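Local coordinates for phosphotriesterase homology protein (Escherichia coli, PDB 1BF6) that hydrolyses phosphorylated glyceryl acetates, and also aromatic acetates and propionates, as a two-zinc hydrolase of the phosphotriesterase family, at residues R60-M69 and E107-L117; N191-I199 and A227-R236. One frame throughout, in Å; residues are numbered along the deposited sequence.

Contacts 1 and 2 each tie an outer helix of the TIM barrel to the next stretch of its shell. Contact 1 comes first along the chain and closes before contact 2 opens. It joins helix 62-72 to the end of helix 97-109 and the loop leading to strand 119-120, with strand 75-80 beneath. Contact 2 sets helix 192-200 beside helix 218-230 and the turn into strand 237-239, over strand 204-207. Their centres are 35 Å apart, on opposite sides of the chain's centre, and they do not touch. One is built round a salt-bridge network with a buried arginine at its centre, the other round apolar side chains, and both belong to the shell round the zinc-bearing barrel.

Contact 1. Residues R60-M69 and E107-L117; sequences RNAQFMLDVM and EIEQGIDGTEL
Arg60 reaches out from just before helix 62-72 and ends between two carboxylates, those of Glu107 and Asp113, the three forming a salt-bridge network. Its CB is still 4.2 Å from Asp113 OD2; CG draws closer to the same oxygen, and CD lies against the CD1 methyl of Ile112. With CG anti to the backbone N (chi1 -175°) the chain runs straight out, then bends at chi3 to bring the guanidinium under Ile112, whose CB lies over one face. Arg60 NE gives a nearly straight bond (171°) to Asp113 OD2 at 2.9 Å, and NH2 reaches Asp113 OD1 at 2.9 Å, a side-on salt bridge. At the far end a second salt bridge takes Glu107 end-on, NH1 to OE1 and Arg60 NH2 to Glu107 OE2 at 2.8 Å. All these oxygens lie near the guanidinium plane, although both carboxylates are tilted steeply against it. Asp113 OD2 also accepts the backbone N of Ala62 on its anti side, tying the first turn of the helix to the type I' turn 112-115.

Beyond the charges, Ala62 CB meets Ile112 CG1 at 3.6 Å. Leu66 lays CD2 on Leu117 CB and CD1 on Thr115 CB, while a water bridges Gln63 OE1 to Glu116 OE1 at the exposed margin.

Thr80 holds Glu107 OE1 and the carbonyl of Cys79 takes Arg60 NH1, anchoring the network on strand 75-80. The guanidinium probably stabilises both ionised carboxylates, above all buried Glu107, and their charges offset the cost of burying Arg60.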
loop_
_atom_site.group_PDB
_atom_site.type_symbol
_atom_site.label_atom_id
_atom_site.label_comp_id
_atom_site.label_asym_id
_atom_site.label_seq_id
_atom_site.Cartn_x
_atom_site.Cartn_y
_atom_site.Cartn_z
ATOM N N ARG A 60 -13.523 -4.118 -1.115
ATOM C CA ARG A 60 -12.863 -5.067 -0.222
ATOM C C ARG A 60 -13.747 -6.291 0.016
ATOM O O ARG A 60 -14.977 -6.204 -0.017
ATOM C CB ARG A 60 -12.538 -4.389 1.123
ATOM C CG ARG A 60 -11.727 -5.248 2.124
ATOM C CD ARG A 60 -11.578 -4.532 3.483
ATOM N NE ARG A 60 -12.872 -4.420 4.156
ATOM C CZ ARG A 60 -13.228 -3.422 4.965
ATOM N NH1 ARG A 60 -12.388 -2.433 5.237
ATOM N NH2 ARG A 60 -14.462 -3.384 5.447
ATOM N N ASN A 61 -13.110 -7.429 0.266
ATOM C CA ASN A 61 -13.808 -8.673 0.531
ATOM C C ASN A 61 -13.000 -9.445 1.560
ATOM O O ASN A 61 -12.102 -10.220 1.206
ATOM C CB ASN A 61 -13.935 -9.492 -0.753
ATOM C CG ASN A 61 -14.926 -10.625 -0.632
ATOM O OD1 ASN A 61 -15.687 -10.874 -1.563
ATOM N ND2 ASN A 61 -14.912 -11.339 0.492
ATOM N N ALA A 62 -13.338 -9.245 2.833
ATOM C CA ALA A 62 -12.648 -9.902 3.935
ATOM C C ALA A 62 -12.655 -11.428 3.836
ATOM O O ALA A 62 -11.635 -12.066 4.083
ATOM C CB ALA A 62 -13.250 -9.452 5.281
ATOM N N GLN A 63 -13.785 -12.011 3.447
ATOM C CA GLN A 63 -13.879 -13.462 3.349
ATOM C C GLN A 63 -12.900 -14.023 2.317
ATOM O O GLN A 63 -12.227 -15.026 2.566
ATOM C CB GLN A 63 -15.304 -13.898 3.023
ATOM C CG GLN A 63 -15.519 -15.372 3.227
ATOM C CD GLN A 63 -15.204 -15.808 4.642
ATOM O OE1 GLN A 63 -15.821 -15.335 5.598
ATOM N NE2 GLN A 63 -14.229 -16.696 4.790
ATOM N N PHE A 64 -12.795 -13.328 1.189
ATOM C CA PHE A 64 -11.901 -13.703 0.097
ATOM C C PHE A 64 -10.468 -13.731 0.606
ATOM O O PHE A 64 -9.697 -14.633 0.266
ATOM C CB PHE A 64 -12.028 -12.664 -1.016
ATOM C CG PHE A 64 -11.283 -13.009 -2.276
ATOM C CD1 PHE A 64 -9.920 -12.750 -2.394
ATOM C CD2 PHE A 64 -11.966 -13.527 -3.375
ATOM C CE1 PHE A 64 -9.250 -12.997 -3.592
ATOM C CE2 PHE A 64 -11.308 -13.776 -4.575
ATOM C CZ PHE A 64 -9.956 -13.511 -4.682
ATOM N N MET A 65 -10.112 -12.725 1.410
ATOM C CA MET A 65 -8.766 -12.635 1.977
ATOM C C MET A 65 -8.530 -13.736 3.014
ATOM O O MET A 65 -7.441 -14.314 3.071
ATOM C CB MET A 65 -8.516 -11.242 2.568
ATOM C CG MET A 65 -8.592 -10.118 1.526
ATOM S SD MET A 65 -8.056 -8.496 2.092
ATOM C CE MET A 65 -9.497 -7.979 3.060
ATOM N N LEU A 66 -9.554 -14.035 3.816
ATOM C CA LEU A 66 -9.462 -15.089 4.828
ATOM C C LEU A 66 -9.243 -16.428 4.128
ATOM O O LEU A 66 -8.474 -17.276 4.602
ATOM C CB LEU A 66 -10.757 -15.179 5.647
ATOM C CG LEU A 66 -11.008 -14.129 6.739
ATOM C CD1 LEU A 66 -12.428 -14.292 7.275
ATOM C CD2 LEU A 66 -9.973 -14.285 7.860
ATOM N N ASP A 67 -9.948 -16.611 3.010
ATOM C CA ASP A 67 -9.861 -17.834 2.222
ATOM C C ASP A 67 -8.489 -17.989 1.578
ATOM O O ASP A 67 -7.930 -19.087 1.590
ATOM C CB ASP A 67 -10.955 -17.874 1.150
ATOM C CG ASP A 67 -12.351 -18.041 1.732
ATOM O OD1 ASP A 67 -12.486 -18.352 2.935
ATOM O OD2 ASP A 67 -13.322 -17.854 0.978
ATOM N N VAL A 68 -7.957 -16.900 1.012
ATOM C CA VAL A 68 -6.636 -16.930 0.382
ATOM C C VAL A 68 -5.603 -17.370 1.420
ATOM O O VAL A 68 -4.778 -18.230 1.138
ATOM C CB VAL A 68 -6.243 -15.553 -0.223
ATOM C CG1 VAL A 68 -4.755 -15.513 -0.543
ATOM C CG2 VAL A 68 -7.034 -15.294 -1.495
ATOM N N MET A 69 -5.680 -16.806 2.627
ATOM C CA MET A 69 -4.759 -17.162 3.714
ATOM C C MET A 69 -4.866 -18.638 4.104
ATOM O O MET A 69 -3.859 -19.312 4.346
ATOM C CB MET A 69 -5.030 -16.306 4.957
ATOM C CG MET A 69 -4.653 -14.845 4.831
ATOM S SD MET A 69 -4.535 -14.037 6.474
ATOM C CE MET A 69 -6.208 -13.424 6.654
ATOM N N GLU A 107 -13.421 -0.936 12.592
ATOM C CA GLU A 107 -12.961 -1.906 11.607
ATOM C C GLU A 107 -11.647 -2.517 12.097
ATOM O O GLU A 107 -11.372 -3.691 11.841
ATOM C CB GLU A 107 -12.826 -1.268 10.221
ATOM C CG GLU A 107 -14.196 -1.024 9.556
ATOM C CD GLU A 107 -14.159 -1.056 8.025
ATOM O OE1 GLU A 107 -13.205 -0.524 7.422
ATOM O OE2 GLU A 107 -15.115 -1.595 7.436
ATOM N N ILE A 108 -10.895 -1.726 12.865
ATOM C CA ILE A 108 -9.619 -2.141 13.454
ATOM C C ILE A 108 -9.843 -3.001 14.703
ATOM O O ILE A 108 -9.203 -4.042 14.875
ATOM C CB ILE A 108 -8.771 -0.901 13.850
ATOM C CG1 ILE A 108 -8.168 -0.258 12.611
ATOM C CG2 ILE A 108 -7.706 -1.254 14.900
ATOM C CD1 ILE A 108 -7.573 1.104 12.865
ATOM N N GLU A 109 -10.804 -2.587 15.537
ATOM C CA GLU A 109 -11.101 -3.254 16.802
ATOM C C GLU A 109 -12.069 -4.422 16.789
ATOM O O GLU A 109 -11.843 -5.402 17.488
ATOM C CB GLU A 109 -11.574 -2.231 17.865
ATOM C CG GLU A 109 -10.653 -1.038 18.086
ATOM C CD GLU A 109 -9.431 -1.365 18.935
ATOM O OE1 GLU A 109 -8.997 -2.532 18.965
ATOM O OE2 GLU A 109 -8.897 -0.443 19.584
ATOM N N GLN A 110 -13.158 -4.320 16.029
ATOM C CA GLN A 110 -14.154 -5.390 15.995
ATOM C C GLN A 110 -14.070 -6.341 14.800
ATOM O O GLN A 110 -14.211 -7.551 14.959
ATOM C CB GLN A 110 -15.572 -4.812 16.057
ATOM C CG GLN A 110 -15.796 -3.753 17.129
ATOM C CD GLN A 110 -15.352 -4.197 18.511
ATOM O OE1 GLN A 110 -15.614 -5.330 18.940
ATOM N NE2 GLN A 110 -14.663 -3.304 19.216
ATOM N N GLY A 111 -13.915 -5.787 13.602
ATOM C CA GLY A 111 -13.847 -6.632 12.421
ATOM C C GLY A 111 -14.332 -5.948 11.159
ATOM O O GLY A 111 -14.888 -4.839 11.189
ATOM N N ILE A 112 -14.078 -6.596 10.026
ATOM C CA ILE A 112 -14.488 -6.050 8.743
ATOM C C ILE A 112 -15.383 -7.008 7.965
ATOM O O ILE A 112 -15.281 -8.229 8.094
ATOM C CB ILE A 112 -13.281 -5.639 7.855
ATOM C CG1 ILE A 112 -12.331 -6.823 7.639
ATOM C CG2 ILE A 112 -12.575 -4.420 8.440
ATOM C CD1 ILE A 112 -11.270 -6.543 6.588
ATOM N N ASP A 113 -16.306 -6.425 7.209
ATOM C CA ASP A 113 -17.242 -7.163 6.368
ATOM C C ASP A 113 -17.979 -8.324 7.027
ATOM O O ASP A 113 -18.270 -9.338 6.381
ATOM C CB ASP A 113 -16.534 -7.621 5.081
ATOM C CG ASP A 113 -15.797 -6.484 4.378
ATOM O OD1 ASP A 113 -16.328 -5.350 4.331
ATOM O OD2 ASP A 113 -14.671 -6.711 3.873
ATOM N N GLY A 114 -18.282 -8.174 8.315
ATOM C CA GLY A 114 -19.010 -9.205 9.033
ATOM C C GLY A 114 -18.218 -10.451 9.374
ATOM O O GLY A 114 -18.800 -11.456 9.766
ATOM N N THR A 115 -16.895 -10.384 9.258
ATOM C CA THR A 115 -16.049 -11.533 9.564
ATOM C C THR A 115 -15.222 -11.282 10.824
ATOM O O THR A 115 -15.234 -10.187 11.395
ATOM C CB THR A 115 -15.053 -11.852 8.397
ATOM O OG1 THR A 115 -14.058 -10.823 8.314
ATOM C CG2 THR A 115 -15.777 -11.936 7.063
ATOM N N GLU A 116 -14.444 -12.292 11.194
ATOM C CA GLU A 116 -13.564 -12.242 12.352
ATOM C C GLU A 116 -12.281 -11.456 12.031
ATOM O O GLU A 116 -11.550 -11.062 12.939
ATOM C CB GLU A 116 -13.218 -13.671 12.800
ATOM C CG GLU A 116 -12.364 -14.488 11.790
ATOM C CD GLU A 116 -13.173 -15.343 10.800
ATOM O OE1 GLU A 116 -14.369 -15.052 10.533
ATOM O OE2 GLU A 116 -12.588 -16.323 10.274
ATOM N N LEU A 117 -12.006 -11.231 10.745
ATOM C CA LEU A 117 -10.814 -10.487 10.329
ATOM C C LEU A 117 -10.944 -9.006 10.714
ATOM O O LEU A 117 -12.026 -8.428 10.605
ATOM C CB LEU A 117 -10.597 -10.624 8.802
ATOM C CG LEU A 117 -9.351 -9.980 8.168
ATOM C CD1 LEU A 117 -8.080 -10.534 8.830
ATOM C CD2 LEU A 117 -9.307 -10.229 6.663
HETATM O O HOH W 1 -16.367 -4.538 1.564
HETATM O O HOH W 2 -12.957 -18.077 7.386
HETATM O O HOH W 3 -15.790 -15.620 8.224
#

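Contact 2. Residues N191-I199 and A227-R236; sequences NLDNILKMI and ALRDRGLLNR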
loop_
_atom_site.group_PDB
_atom_site.type_symbol
_atom_site.label_atom_id
_atom_site.label_comp_id
_atom_site.label_asym_id
_atom_site.label_seq_id
_atom_site.Cartn_x
_atom_site.Cartn_y
_atom_site.Cartn_z
ATOM N N ASN A 191 11.272 11.913 -8.553
ATOM C CA ASN A 191 10.717 12.474 -7.325
ATOM C C ASN A 191 11.708 12.494 -6.147
ATOM O O ASN A 191 11.296 12.532 -4.985
ATOM C CB ASN A 191 9.504 11.584 -6.990
ATOM C CG ASN A 191 8.492 12.243 -6.054
ATOM O OD1 ASN A 191 7.741 11.541 -5.378
ATOM N ND2 ASN A 191 8.427 13.568 -6.057
ATOM N N LEU A 192 13.007 12.521 -6.439
ATOM C CA LEU A 192 14.015 12.495 -5.376
ATOM C C LEU A 192 13.931 13.623 -4.348
ATOM O O LEU A 192 13.973 13.367 -3.147
ATOM C CB LEU A 192 15.433 12.414 -5.960
ATOM C CG LEU A 192 16.516 11.993 -4.969
ATOM C CD1 LEU A 192 16.168 10.648 -4.340
ATOM C CD2 LEU A 192 17.853 11.923 -5.682
ATOM N N ASP A 193 13.776 14.859 -4.808
ATOM C CA ASP A 193 13.710 15.987 -3.882
ATOM C C ASP A 193 12.631 15.796 -2.841
ATOM O O ASP A 193 12.916 15.833 -1.645
ATOM C CB ASP A 193 13.520 17.303 -4.626
ATOM C CG ASP A 193 14.730 17.668 -5.458
ATOM O OD1 ASP A 193 15.872 17.445 -4.987
ATOM O OD2 ASP A 193 14.543 18.165 -6.589
ATOM N N ASN A 194 11.411 15.519 -3.295
ATOM C CA ASN A 194 10.300 15.303 -2.381
ATOM C C ASN A 194 10.548 14.107 -1.465
ATOM O O ASN A 194 10.254 14.164 -0.280
ATOM C CB ASN A 194 8.999 15.074 -3.149
ATOM C CG ASN A 194 8.418 16.349 -3.756
ATOM O OD1 ASN A 194 7.530 16.270 -4.606
ATOM N ND2 ASN A 194 8.907 17.515 -3.330
ATOM N N ILE A 195 11.061 13.012 -2.022
ATOM C CA ILE A 195 11.316 11.812 -1.233
ATOM C C ILE A 195 12.302 12.079 -0.093
ATOM O O ILE A 195 12.085 11.628 1.030
ATOM C CB ILE A 195 11.799 10.629 -2.136
ATOM C CG1 ILE A 195 10.631 10.103 -2.970
ATOM C CG2 ILE A 195 12.359 9.482 -1.293
ATOM C CD1 ILE A 195 11.032 9.043 -3.957
ATOM N N LEU A 196 13.371 12.820 -0.381
ATOM C CA LEU A 196 14.379 13.136 0.633
ATOM C C LEU A 196 13.760 13.975 1.759
ATOM O O LEU A 196 14.035 13.753 2.945
ATOM C CB LEU A 196 15.560 13.873 -0.005
ATOM C CG LEU A 196 16.394 13.023 -0.970
ATOM C CD1 LEU A 196 17.437 13.890 -1.636
ATOM C CD2 LEU A 196 17.032 11.865 -0.217
ATOM N N LYS A 197 12.878 14.897 1.380
ATOM C CA LYS A 197 12.194 15.749 2.347
ATOM C C LYS A 197 11.246 14.929 3.205
ATOM O O LYS A 197 11.226 15.080 4.432
ATOM C CB LYS A 197 11.458 16.887 1.632
ATOM C CG LYS A 197 12.427 17.894 1.024
ATOM C CD LYS A 197 11.738 18.981 0.221
ATOM C CE LYS A 197 12.757 19.939 -0.375
ATOM N NZ LYS A 197 12.096 20.951 -1.246
ATOM N N MET A 198 10.509 14.013 2.580
ATOM C CA MET A 198 9.577 13.168 3.322
ATOM C C MET A 198 10.312 12.308 4.335
ATOM O O MET A 198 9.883 12.189 5.488
ATOM C CB MET A 198 8.742 12.289 2.379
ATOM C CG MET A 198 7.780 13.081 1.507
ATOM S SD MET A 198 6.719 12.041 0.507
ATOM C CE MET A 198 7.654 11.958 -0.988
ATOM N N ILE A 199 11.431 11.719 3.910
ATOM C CA ILE A 199 12.230 10.894 4.803
ATOM C C ILE A 199 12.811 11.770 5.937
ATOM O O ILE A 199 12.867 11.342 7.085
ATOM C CB ILE A 199 13.365 10.165 4.018
ATOM C CG1 ILE A 199 12.750 9.103 3.091
ATOM C CG2 ILE A 199 14.385 9.542 4.991
ATOM C CD1 ILE A 199 13.764 8.417 2.165
ATOM N N ALA A 227 20.080 6.291 -5.182
ATOM C CA ALA A 227 20.282 7.596 -4.543
ATOM C C ALA A 227 20.023 7.460 -3.039
ATOM O O ALA A 227 20.753 8.017 -2.220
ATOM C CB ALA A 227 19.345 8.642 -5.155
ATOM N N LEU A 228 19.008 6.680 -2.687
ATOM C CA LEU A 228 18.652 6.452 -1.289
ATOM C C LEU A 228 19.700 5.580 -0.597
ATOM O O LEU A 228 20.125 5.870 0.519
ATOM C CB LEU A 228 17.252 5.834 -1.195
ATOM C CG LEU A 228 16.185 6.757 -1.812
ATOM C CD1 LEU A 228 14.810 6.116 -1.704
ATOM C CD2 LEU A 228 16.211 8.133 -1.154
ATOM N N ARG A 229 20.149 4.541 -1.285
ATOM C CA ARG A 229 21.180 3.666 -0.749
ATOM C C ARG A 229 22.484 4.453 -0.519
ATOM O O ARG A 229 23.136 4.293 0.519
ATOM C CB ARG A 229 21.444 2.517 -1.726
ATOM C CG ARG A 229 22.551 1.585 -1.275
ATOM C CD ARG A 229 22.815 0.538 -2.328
ATOM N NE ARG A 229 23.865 -0.379 -1.909
ATOM C CZ ARG A 229 24.993 -0.567 -2.576
ATOM N NH1 ARG A 229 25.220 0.102 -3.699
ATOM N NH2 ARG A 229 25.897 -1.416 -2.112
ATOM N N ASP A 230 22.839 5.318 -1.469
ATOM C CA ASP A 230 24.056 6.124 -1.379
ATOM C C ASP A 230 24.043 7.079 -0.188
ATOM O O ASP A 230 25.096 7.487 0.299
ATOM C CB ASP A 230 24.265 6.961 -2.640
ATOM C CG ASP A 230 24.517 6.122 -3.886
ATOM O OD1 ASP A 230 25.019 4.976 -3.782
ATOM O OD2 ASP A 230 24.201 6.635 -4.980
ATOM N N ARG A 231 22.851 7.456 0.257
ATOM C CA ARG A 231 22.703 8.378 1.378
ATOM C C ARG A 231 22.377 7.665 2.691
ATOM O O ARG A 231 22.094 8.313 3.713
ATOM C CB ARG A 231 21.630 9.422 1.047
ATOM C CG ARG A 231 22.016 10.348 -0.087
ATOM C CD ARG A 231 20.793 11.032 -0.675
ATOM N NE ARG A 231 21.136 12.042 -1.675
ATOM C CZ ARG A 231 21.514 11.792 -2.928
ATOM N NH1 ARG A 231 21.617 10.542 -3.371
ATOM N NH2 ARG A 231 21.783 12.804 -3.742
ATOM N N GLY A 232 22.439 6.337 2.660
ATOM C CA GLY A 232 22.150 5.524 3.831
ATOM C C GLY A 232 20.711 5.623 4.310
ATOM O O GLY A 232 20.440 5.462 5.506
ATOM N N LEU A 233 19.789 5.801 3.360
ATOM C CA LEU A 233 18.361 5.962 3.661
ATOM C C LEU A 233 17.453 4.744 3.401
ATOM O O LEU A 233 16.227 4.849 3.503
ATOM C CB LEU A 233 17.819 7.201 2.914
ATOM C CG LEU A 233 18.577 8.520 3.131
ATOM C CD1 LEU A 233 18.088 9.592 2.195
ATOM C CD2 LEU A 233 18.472 8.978 4.579
ATOM N N LEU A 234 18.037 3.583 3.104
ATOM C CA LEU A 234 17.235 2.387 2.837
ATOM C C LEU A 234 16.328 1.923 3.970
ATOM O O LEU A 234 15.361 1.198 3.726
ATOM C CB LEU A 234 18.104 1.213 2.372
ATOM C CG LEU A 234 18.844 1.334 1.033
ATOM C CD1 LEU A 234 19.515 -0.009 0.737
ATOM C CD2 LEU A 234 17.885 1.682 -0.090
ATOM N N ASN A 235 16.620 2.324 5.206
ATOM C CA ASN A 235 15.767 1.911 6.323
ATOM C C ASN A 235 14.405 2.636 6.348
ATOM O O ASN A 235 13.612 2.425 7.265
ATOM C CB ASN A 235 16.488 2.068 7.676
ATOM C CG ASN A 235 16.845 3.515 7.997
ATOM O OD1 ASN A 235 16.867 4.393 7.120
ATOM N ND2 ASN A 235 17.156 3.765 9.268
ATOM N N ARG A 236 14.142 3.475 5.346
ATOM C CA ARG A 236 12.863 4.195 5.259
ATOM C C ARG A 236 12.099 3.892 3.965
ATOM O O ARG A 236 11.044 4.476 3.713
ATOM C CB ARG A 236 13.075 5.711 5.391
ATOM C CG ARG A 236 13.373 6.176 6.811
ATOM C CD ARG A 236 12.279 5.738 7.771
ATOM N NE ARG A 236 12.584 6.154 9.137
ATOM C CZ ARG A 236 13.167 5.386 10.057
ATOM N NH1 ARG A 236 13.515 4.133 9.784
ATOM N NH2 ARG A 236 13.471 5.900 11.243
HETATM O O HOH W 4 12.267 9.098 7.778
#
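Leu228 is the knob of this contact, set into a hole formed by Leu192, Ile195, Leu196 and Ile199. Its CD2 touches all four, with Leu228 CD2 coming to 3.9 Å from Leu196 CD2, and the Leu228 side chain crosses that of Ile195 at about a right angle. At one end of the hole Ala227 CB fits against the two methyls of Leu192, 3.6 Å from CD2. Leu196 sends CD2 into the hollow between Arg231 CD and Leu233, where Leu196 CD2 and Leu233 CD1 are packed tightly at 3.5 Å. Arg231, extended from CG to NE, runs back along the last turn of its helix, where NH1 bonds to Ala227 O.

At the other end Ile199 fills the notch between Leu228, Leu233 and Arg236, with CG2 4.0 Å from Arg236 CG and CD1 on Leu228. Replacing Ile199 with an alanine would probably open a gap beside Leu228 and take away the methyl that Arg236 CG packs on.

A Schellman motif with Gly232 at C-prime ends helix 218-230, and Leu233, just after it, points toward helix 192-200. Beneath, Ile195 and Leu228 both rest on Phe207 of strand 204-207: two neighbouring outer helices meshing over a barrel strand, as in the beta-alpha units of a TIM barrel.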